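Local coordinates for protein cytosine deaminase (Klebsiella pneumoniae, PDB 4R85) that probably catalyses the hydrolytic deamination of cytosine and 5-methylcytosine, using an iron(II) centre in an amidohydrolase barrel, at residues E152-Y157 with E162-A167; I146-Q151 with R166-G171. All blocks are in the same frame, centred on the assembly; numbering follows the deposited sequence.

In the fold
Contacts 1 and 2 sit side by side on one beta-alpha-beta unit of the amidohydrolase barrel, their centres about 9 Å apart and both on helix 160-170. Along the chain the order is 146-151 at the end of strand 143-149, then the loop residues 152-157, then the helix residues 162-167 and 166-171, with Arg166 and Ala167 common to both contacts. Contact 2 thus joins the strand to the later part of the helix, and contact 1 joins the following loop to its earlier part. Met164 bridges them, since its CE lies 3.4 Å from Ala148 O. Both contacts pack one helix against the continuous run 146-157, which in its first half carries pocket residues Phe149 and Gln151.

Contact 1. Residues E152-Y157 with E162-A167; sequences EGIESY and ELMTRA
With CG trans to the backbone N (chi1 -173°), Tyr157, whose CB points toward helix 160-170, sets the CD1-CE1 edge of its ring beside Leu163, which, its CG trans to the carbonyl carbon (chi1 -72°), sends a methyl group to meet it. Leu163 CD1 comes to the ring's edge, near its plane, 3.7 Å from Tyr157 CE1 and 4.0 Å from Tyr157 CD1; the methyl is thus beside one ring bond and not over a face. Ile154 makes the second touch: its CG1 lies 4.1 Å from Met164 CG, and the two side chains run at about a right angle to each other. These two apolar pairs set the loop that follows barrel strand 143-149 against the helix of the same beta-alpha-beta unit. No hydrogen bond joins the segments, and together they bury 138 Å², so the interface is small and wholly apolar. Glu182 accepts from the backbone N of Ile154 and of Glu155, and Glu155 forms a salt bridge with Arg161, one residue before the helix segment. Phe194 of helix 185-202 packs on Ile154, and Thr121 and Pro123 touch Tyr157.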
ATOM      1  N   GLU A 152       1.800 -22.552  19.043  1.00 13.36           N
ATOM      2  CA  GLU A 152       0.600 -23.249  19.490  1.00 13.45           C
ATOM      3  C   GLU A 152       0.367 -23.137  20.997  1.00 14.69           C
ATOM      4  O   GLU A 152      -0.445 -23.863  21.574  1.00 18.47           O
ATOM      5  CB  GLU A 152       0.599 -24.695  18.981  1.00 13.17           C
ATOM      6  CG  GLU A 152       0.560 -24.699  17.450  1.00 21.17           C
ATOM      7  CD  GLU A 152       0.367 -26.069  16.848  1.00 28.38           C
ATOM      8  OE1 GLU A 152       1.058 -26.372  15.849  1.00 24.31           O
ATOM      9  OE2 GLU A 152      -0.474 -26.828  17.367  1.00 32.19           O
ATOM     10  N   GLY A 153       1.070 -22.201  21.624  1.00 15.63           N
ATOM     11  CA  GLY A 153       0.861 -21.925  23.031  1.00 12.99           C
ATOM     12  C   GLY A 153       1.920 -22.529  23.925  1.00 19.71           C
ATOM     13  O   GLY A 153       2.483 -23.589  23.632  1.00 21.83           O
ATOM     14  N   ILE A 154       2.206 -21.834  25.018  1.00 15.49           N
ATOM     15  CA  ILE A 154       3.090 -22.342  26.056  1.00 15.41           C
ATOM     16  C   ILE A 154       2.356 -23.342  26.955  1.00 17.33           C
ATOM     17  O   ILE A 154       2.853 -24.440  27.230  1.00 19.52           O
ATOM     18  CB  ILE A 154       3.629 -21.175  26.920  1.00 18.67           C
ATOM     19  CG1 ILE A 154       4.495 -20.261  26.057  1.00 18.76           C
ATOM     20  CG2 ILE A 154       4.413 -21.701  28.118  1.00 20.37           C
ATOM     21  CD1 ILE A 154       4.995 -19.018  26.774  1.00 17.50           C
ATOM     22  N   GLU A 155       1.173 -22.958  27.422  1.00 13.13           N
ATOM     23  CA  GLU A 155       0.445 -23.763  28.395  1.00 13.27           C
ATOM     24  C   GLU A 155      -0.471 -24.754  27.696  1.00 20.56           C
ATOM     25  O   GLU A 155      -0.986 -25.672  28.322  1.00 24.52           O
ATOM     26  CB  GLU A 155      -0.407 -22.867  29.311  1.00 12.90           C
ATOM     27  CG  GLU A 155       0.281 -21.617  29.845  1.00 13.95           C
ATOM     28  CD  GLU A 155       1.306 -21.919  30.942  1.00 26.87           C
ATOM     29  OE1 GLU A 155       1.529 -21.038  31.795  1.00 28.79           O
ATOM     30  OE2 GLU A 155       1.889 -23.029  30.962  1.00 29.62           O
ATOM     31  N   SER A 156      -0.671 -24.550  26.397  1.00 24.67           N
ATOM     32  CA  SER A 156      -1.719 -25.251  25.655  1.00 33.84           C
ATOM     33  C   SER A 156      -1.166 -26.300  24.676  1.00 35.10           C
ATOM     34  O   SER A 156      -1.929 -26.975  23.982  1.00 43.36           O
ATOM     35  CB  SER A 156      -2.588 -24.227  24.908  1.00 33.82           C
ATOM     36  OG  SER A 156      -2.959 -23.130  25.754  1.00 25.61           O
ATOM     37  N   TYR A 157       0.156 -26.427  24.629  1.00 21.42           N
ATOM     38  CA  TYR A 157       0.846 -27.362  23.736  1.00 20.58           C
ATOM     39  C   TYR A 157       1.688 -28.296  24.596  1.00 22.00           C
ATOM     40  O   TYR A 157       2.256 -27.854  25.596  1.00 21.20           O
ATOM     41  CB  TYR A 157       1.756 -26.576  22.789  1.00 19.91           C
ATOM     42  CG  TYR A 157       2.398 -27.405  21.702  1.00 17.37           C
ATOM     43  CD1 TYR A 157       3.701 -27.882  21.841  1.00 18.21           C
ATOM     44  CD2 TYR A 157       1.701 -27.717  20.538  1.00 19.11           C
ATOM     45  CE1 TYR A 157       4.294 -28.649  20.850  1.00 21.43           C
ATOM     46  CE2 TYR A 157       2.287 -28.488  19.537  1.00 21.98           C
ATOM     47  CZ  TYR A 157       3.582 -28.948  19.703  1.00 23.47           C
ATOM     48  OH  TYR A 157       4.171 -29.702  18.720  1.00 29.07           O
ATOM     49  N   GLU A 162       9.021 -26.646  28.404  1.00 16.00           N
ATOM     50  CA  GLU A 162      10.304 -27.287  28.105  1.00 15.64           C
ATOM     51  C   GLU A 162      10.863 -26.821  26.780  1.00 15.41           C
ATOM     52  O   GLU A 162      12.066 -26.633  26.638  1.00 17.14           O
ATOM     53  CB  GLU A 162      10.161 -28.816  27.984  1.00 21.72           C
ATOM     54  CG  GLU A 162       9.893 -29.558  29.255  1.00 28.21           C
ATOM     55  CD  GLU A 162      10.009 -31.069  29.072  1.00 27.51           C
ATOM     56  OE1 GLU A 162      10.050 -31.566  27.908  1.00 21.96           O
ATOM     57  OE2 GLU A 162      10.085 -31.754  30.109  1.00 31.45           O
ATOM     58  N   LEU A 163       9.990 -26.712  25.788  1.00 15.05           N
ATOM     59  CA  LEU A 163      10.407 -26.293  24.454  1.00 14.79           C
ATOM     60  C   LEU A 163      10.897 -24.846  24.444  1.00 17.46           C
ATOM     61  O   LEU A 163      11.902 -24.532  23.811  1.00 14.49           O
ATOM     62  CB  LEU A 163       9.266 -26.471  23.455  1.00 14.45           C
ATOM     63  CG  LEU A 163       8.995 -27.948  23.142  1.00 17.07           C
ATOM     64  CD1 LEU A 163       7.633 -28.097  22.459  1.00 15.57           C
ATOM     65  CD2 LEU A 163      10.115 -28.493  22.267  1.00 16.70           C
ATOM     66  N   MET A 164      10.189 -23.977  25.150  1.00 13.88           N
ATOM     67  CA  MET A 164      10.613 -22.572  25.276  1.00 13.52           C
ATOM     68  C   MET A 164      11.985 -22.491  25.938  1.00 14.01           C
ATOM     69  O   MET A 164      12.866 -21.770  25.481  1.00 19.55           O
ATOM     70  CB  MET A 164       9.602 -21.773  26.093  1.00 16.63           C
ATOM     71  CG  MET A 164       8.314 -21.450  25.337  1.00 15.74           C
ATOM     72  SD  MET A 164       8.614 -20.288  23.992  1.00 15.70           S
ATOM     73  CE  MET A 164       8.912 -18.758  24.920  1.00 13.83           C
ATOM     74  N   THR A 165      12.157 -23.253  27.012  1.00 15.71           N
ATOM     75  CA  THR A 165      13.408 -23.257  27.770  1.00 15.03           C
ATOM     76  C   THR A 165      14.539 -23.801  26.911  1.00 17.06           C
ATOM     77  O   THR A 165      15.629 -23.230  26.867  1.00 16.32           O
ATOM     78  CB  THR A 165      13.257 -24.095  29.055  1.00 15.64           C
ATOM     79  OG1 THR A 165      12.186 -23.559  29.845  1.00 15.82           O
ATOM     80  CG2 THR A 165      14.547 -24.110  29.877  1.00 18.59           C
ATOM     81  N   ARG A 166      14.277 -24.906  26.219  1.00 18.80           N
ATOM     82  CA  ARG A 166      15.283 -25.522  25.355  1.00 16.27           C
ATOM     83  C   ARG A 166      15.694 -24.558  24.245  1.00 15.94           C
ATOM     84  O   ARG A 166      16.873 -24.429  23.935  1.00 18.79           O
ATOM     85  CB  ARG A 166      14.746 -26.831  24.761  1.00 17.36           C
ATOM     86  CG  ARG A 166      15.715 -27.536  23.832  1.00 19.98           C
ATOM     87  CD  ARG A 166      16.922 -28.087  24.592  1.00 21.79           C
ATOM     88  NE  ARG A 166      18.005 -28.403  23.670  1.00 34.28           N
ATOM     89  CZ  ARG A 166      19.267 -28.040  23.854  1.00 42.11           C
ATOM     90  NH1 ARG A 166      19.618 -27.365  24.946  1.00 42.22           N
ATOM     91  NH2 ARG A 166      20.183 -28.369  22.953  1.00 46.00           N
ATOM     92  N   ALA A 167      14.718 -23.869  23.658  1.00 15.81           N
ATOM     93  CA  ALA A 167      14.993 -22.905  22.590  1.00 14.91           C
ATOM     94  C   ALA A 167      15.912 -21.780  23.062  1.00 20.35           C
ATOM     95  O   ALA A 167      16.823 -21.354  22.346  1.00 17.23           O
ATOM     96  CB  ALA A 167      13.685 -22.319  22.057  1.00 14.18           C
TER

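Contact 2. Residues I146-Q151 with R166-G171; sequences IVAFPQ and RAIEMG. With 17E (5-methylcytosine), chain G.
The helix meets the strand here through two methyl groups: Ala148 CB and Ala167 CB are 3.7 Å apart, with neither side chain extending beyond CB. This small-residue contact lies inside the beta-alpha-beta unit formed by strand 143-149, helix 160-170 and strand 174-175 of the TIM-barrel amidohydrolase fold, and it brings the two backbones to 6.1 Å between the CA atoms of these alanines. Ile168 adds a second, looser touch, its CD1 standing 4.2 Å from Ala148 CB; Leu198 and Tyr202 of helix 185-202 pack on Ile168 as well. All three touching residues are buried, and no hydrogen bond crosses between the segments. The helix ends in a Schellman motif, in which Gly171, at a positive phi of 126°, directs its N weakly to both Ala167 O and Ile168 O.

Ala148 points toward the helix, whereas the neighbouring Val147 points away from it. At the strand's end, Pro150 is the centre of an inverse gamma turn spanning Phe149 to Gln151, closed by a weak bond from Gln151 N to Phe149 O; the same N stands over the centre of one face of the Phe149 ring. Phe149 also stacks on His209, a ligand of the iron(II) ion, and its edge faces the substrate, with 5-methylcytosine O2 in the ring plane. The Gln151 side chain, bent at chi2 (70°), presents its amide to the base as a paired donor and acceptor, which fixes the amide's rotation. Asp308 and Glu212 are hydrogen-bonded to the same base. Gln151 NE2 donates to 5-methylcytosine O2 over 3.0 Å, and 5-methylcytosine N1 donates to Gln151 OE1 over 2.7 Å in a nearly straight bond of 172°.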
ATOM      1  N   ILE A 146      16.820 -13.752  16.992  1.00 14.72           N
ATOM      2  CA  ILE A 146      15.869 -14.865  16.928  1.00 12.91           C
ATOM      3  C   ILE A 146      14.970 -14.944  18.156  1.00 13.87           C
ATOM      4  O   ILE A 146      15.459 -14.998  19.283  1.00 14.29           O
ATOM      5  CB  ILE A 146      16.600 -16.203  16.760  1.00 15.25           C
ATOM      6  CG1 ILE A 146      17.304 -16.243  15.402  1.00 17.45           C
ATOM      7  CG2 ILE A 146      15.625 -17.371  16.927  1.00 16.00           C
ATOM      8  CD1 ILE A 146      18.410 -17.269  15.328  1.00 15.77           C
ATOM      9  N   VAL A 147      13.659 -14.971  17.918  1.00 12.80           N
ATOM     10  CA  VAL A 147      12.667 -15.077  18.983  1.00 12.98           C
ATOM     11  C   VAL A 147      12.116 -16.507  19.093  1.00 17.91           C
ATOM     12  O   VAL A 147      11.629 -17.067  18.104  1.00 14.50           O
ATOM     13  CB  VAL A 147      11.460 -14.156  18.720  1.00 13.12           C
ATOM     14  CG1 VAL A 147      10.548 -14.105  19.959  1.00 11.98           C
ATOM     15  CG2 VAL A 147      11.904 -12.730  18.312  1.00 15.04           C
ATOM     16  N   ALA A 148      12.180 -17.084  20.291  1.00 12.07           N
ATOM     17  CA  ALA A 148      11.491 -18.346  20.569  1.00 16.17           C
ATOM     18  C   ALA A 148       9.989 -18.114  20.677  1.00 15.09           C
ATOM     19  O   ALA A 148       9.484 -17.699  21.717  1.00 16.18           O
ATOM     20  CB  ALA A 148      12.017 -18.973  21.843  1.00 16.15           C
ATOM     21  N   PHE A 149       9.281 -18.411  19.595  1.00 12.67           N
ATOM     22  CA  PHE A 149       7.866 -18.092  19.458  1.00 12.59           C
ATOM     23  C   PHE A 149       7.062 -19.383  19.571  1.00 12.79           C
ATOM     24  O   PHE A 149       7.194 -20.265  18.727  1.00 13.74           O
ATOM     25  CB  PHE A 149       7.630 -17.447  18.084  1.00 10.88           C
ATOM     26  CG  PHE A 149       6.172 -17.272  17.720  1.00 10.54           C
ATOM     27  CD1 PHE A 149       5.296 -16.617  18.574  1.00 13.86           C
ATOM     28  CD2 PHE A 149       5.689 -17.744  16.513  1.00 15.76           C
ATOM     29  CE1 PHE A 149       3.960 -16.450  18.236  1.00 14.37           C
ATOM     30  CE2 PHE A 149       4.359 -17.581  16.164  1.00 18.55           C
ATOM     31  CZ  PHE A 149       3.491 -16.933  17.022  1.00 14.38           C
ATOM     32  N   PRO A 150       6.259 -19.515  20.637  1.00 13.46           N
ATOM     33  CA  PRO A 150       5.486 -20.746  20.847  1.00 14.30           C
ATOM     34  C   PRO A 150       4.138 -20.646  20.133  1.00 12.79           C
ATOM     35  O   PRO A 150       3.126 -20.376  20.775  1.00 12.06           O
ATOM     36  CB  PRO A 150       5.284 -20.769  22.360  1.00 11.58           C
ATOM     37  CG  PRO A 150       5.213 -19.284  22.732  1.00 13.39           C
ATOM     38  CD  PRO A 150       6.101 -18.549  21.744  1.00 14.46           C
ATOM     39  N   GLN A 151       4.139 -20.857  18.819  1.00 13.19           N
ATOM     40  CA  GLN A 151       2.939 -20.674  17.996  1.00 16.33           C
ATOM     41  C   GLN A 151       1.676 -21.327  18.551  1.00 15.87           C
ATOM     42  O   GLN A 151       0.590 -20.740  18.519  1.00 12.16           O
ATOM     43  CB  GLN A 151       3.183 -21.213  16.588  1.00 12.20           C
ATOM     44  CG  GLN A 151       1.962 -21.176  15.685  1.00 11.09           C
ATOM     45  CD  GLN A 151       1.596 -19.753  15.295  1.00 12.77           C
ATOM     46  OE1 GLN A 151       2.095 -19.224  14.305  1.00 16.61           O
ATOM     47  NE2 GLN A 151       0.735 -19.124  16.084  1.00 14.36           N
ATOM     48  N   ARG A 166      14.277 -24.906  26.219  1.00 18.80           N
ATOM     49  CA  ARG A 166      15.283 -25.522  25.355  1.00 16.27           C
ATOM     50  C   ARG A 166      15.694 -24.558  24.245  1.00 15.94           C
ATOM     51  O   ARG A 166      16.873 -24.429  23.935  1.00 18.79           O
ATOM     52  CB  ARG A 166      14.746 -26.831  24.761  1.00 17.36           C
ATOM     53  CG  ARG A 166      15.715 -27.536  23.832  1.00 19.98           C
ATOM     54  CD  ARG A 166      16.922 -28.087  24.592  1.00 21.79           C
ATOM     55  NE  ARG A 166      18.005 -28.403  23.670  1.00 34.28           N
ATOM     56  CZ  ARG A 166      19.267 -28.040  23.854  1.00 42.11           C
ATOM     57  NH1 ARG A 166      19.618 -27.365  24.946  1.00 42.22           N
ATOM     58  NH2 ARG A 166      20.183 -28.369  22.953  1.00 46.00           N
ATOM     59  N   ALA A 167      14.718 -23.869  23.658  1.00 15.81           N
ATOM     60  CA  ALA A 167      14.993 -22.905  22.590  1.00 14.91           C
ATOM     61  C   ALA A 167      15.912 -21.780  23.062  1.00 20.35           C
ATOM     62  O   ALA A 167      16.823 -21.354  22.346  1.00 17.23           O
ATOM     63  CB  ALA A 167      13.685 -22.319  22.057  1.00 14.18           C
ATOM     64  N   ILE A 168      15.645 -21.286  24.264  1.00 16.23           N
ATOM     65  CA  ILE A 168      16.483 -20.260  24.874  1.00 19.13           C
ATOM     66  C   ILE A 168      17.885 -20.799  25.144  1.00 20.04           C
ATOM     67  O   ILE A 168      18.883 -20.142  24.842  1.00 17.40           O
ATOM     68  CB  ILE A 168      15.831 -19.707  26.161  1.00 15.72           C
ATOM     69  CG1 ILE A 168      14.580 -18.899  25.800  1.00 14.11           C
ATOM     70  CG2 ILE A 168      16.827 -18.878  26.972  1.00 20.16           C
ATOM     71  CD1 ILE A 168      14.831 -17.806  24.776  1.00 23.70           C
ATOM     72  N   GLU A 169      17.978 -22.010  25.680  1.00 16.18           N
ATOM     73  CA  GLU A 169      19.297 -22.570  25.946  1.00 17.80           C
ATOM     74  C   GLU A 169      20.091 -22.804  24.659  1.00 21.30           C
ATOM     75  O   GLU A 169      21.319 -22.683  24.646  1.00 17.92           O
ATOM     76  CB  GLU A 169      19.195 -23.852  26.777  1.00 20.43           C
ATOM     77  CG  GLU A 169      18.703 -23.595  28.184  1.00 31.92           C
ATOM     78  CD  GLU A 169      18.581 -24.856  29.015  1.00 41.24           C
ATOM     79  OE1 GLU A 169      18.547 -25.961  28.430  1.00 43.76           O
ATOM     80  OE2 GLU A 169      18.519 -24.735  30.258  1.00 41.93           O
ATOM     81  N   MET A 170      19.383 -23.118  23.580  1.00 16.99           N
ATOM     82  CA  MET A 170      20.011 -23.318  22.276  1.00 19.74           C
ATOM     83  C   MET A 170      20.565 -22.013  21.717  1.00 19.40           C
ATOM     84  O   MET A 170      21.453 -22.021  20.861  1.00 20.54           O
ATOM     85  CB  MET A 170      19.014 -23.923  21.284  1.00 16.94           C
ATOM     86  CG  MET A 170      18.824 -25.421  21.443  1.00 17.76           C
ATOM     87  SD  MET A 170      17.421 -25.978  20.459  1.00 24.02           S
ATOM     88  CE  MET A 170      17.985 -25.648  18.793  1.00 22.08           C
ATOM     89  N   GLY A 171      20.022 -20.898  22.188  1.00 16.91           N
ATOM     90  CA  GLY A 171      20.592 -19.600  21.880  1.00 20.84           C
ATOM     91  C   GLY A 171      19.676 -18.557  21.271  1.00 22.53           C
ATOM     92  O   GLY A 171      20.157 -17.520  20.813  1.00 19.08           O
TER
HETATM   93  N1  17E G 501       1.597 -16.651  13.599  1.00 12.92           N
HETATM   94  C2  17E G 501       0.858 -15.800  14.311  1.00 13.67           C
HETATM   95  O2  17E G 501       0.323 -16.210  15.505  1.00 13.81           O
HETATM   96  N3  17E G 501       0.627 -14.551  13.892  1.00 15.01           N
HETATM   97  C4  17E G 501       1.136 -14.121  12.725  1.00 19.47           C
HETATM   98  N4  17E G 501       0.881 -12.786  12.287  1.00 20.70           N
HETATM   99  C5  17E G 501       1.918 -14.976  11.946  1.00 13.49           C
HETATM  100  C6  17E G 501       2.136 -16.265  12.424  1.00 14.79           C
HETATM  101  CM5 17E G 501       2.495 -14.512  10.646  1.00 14.00           C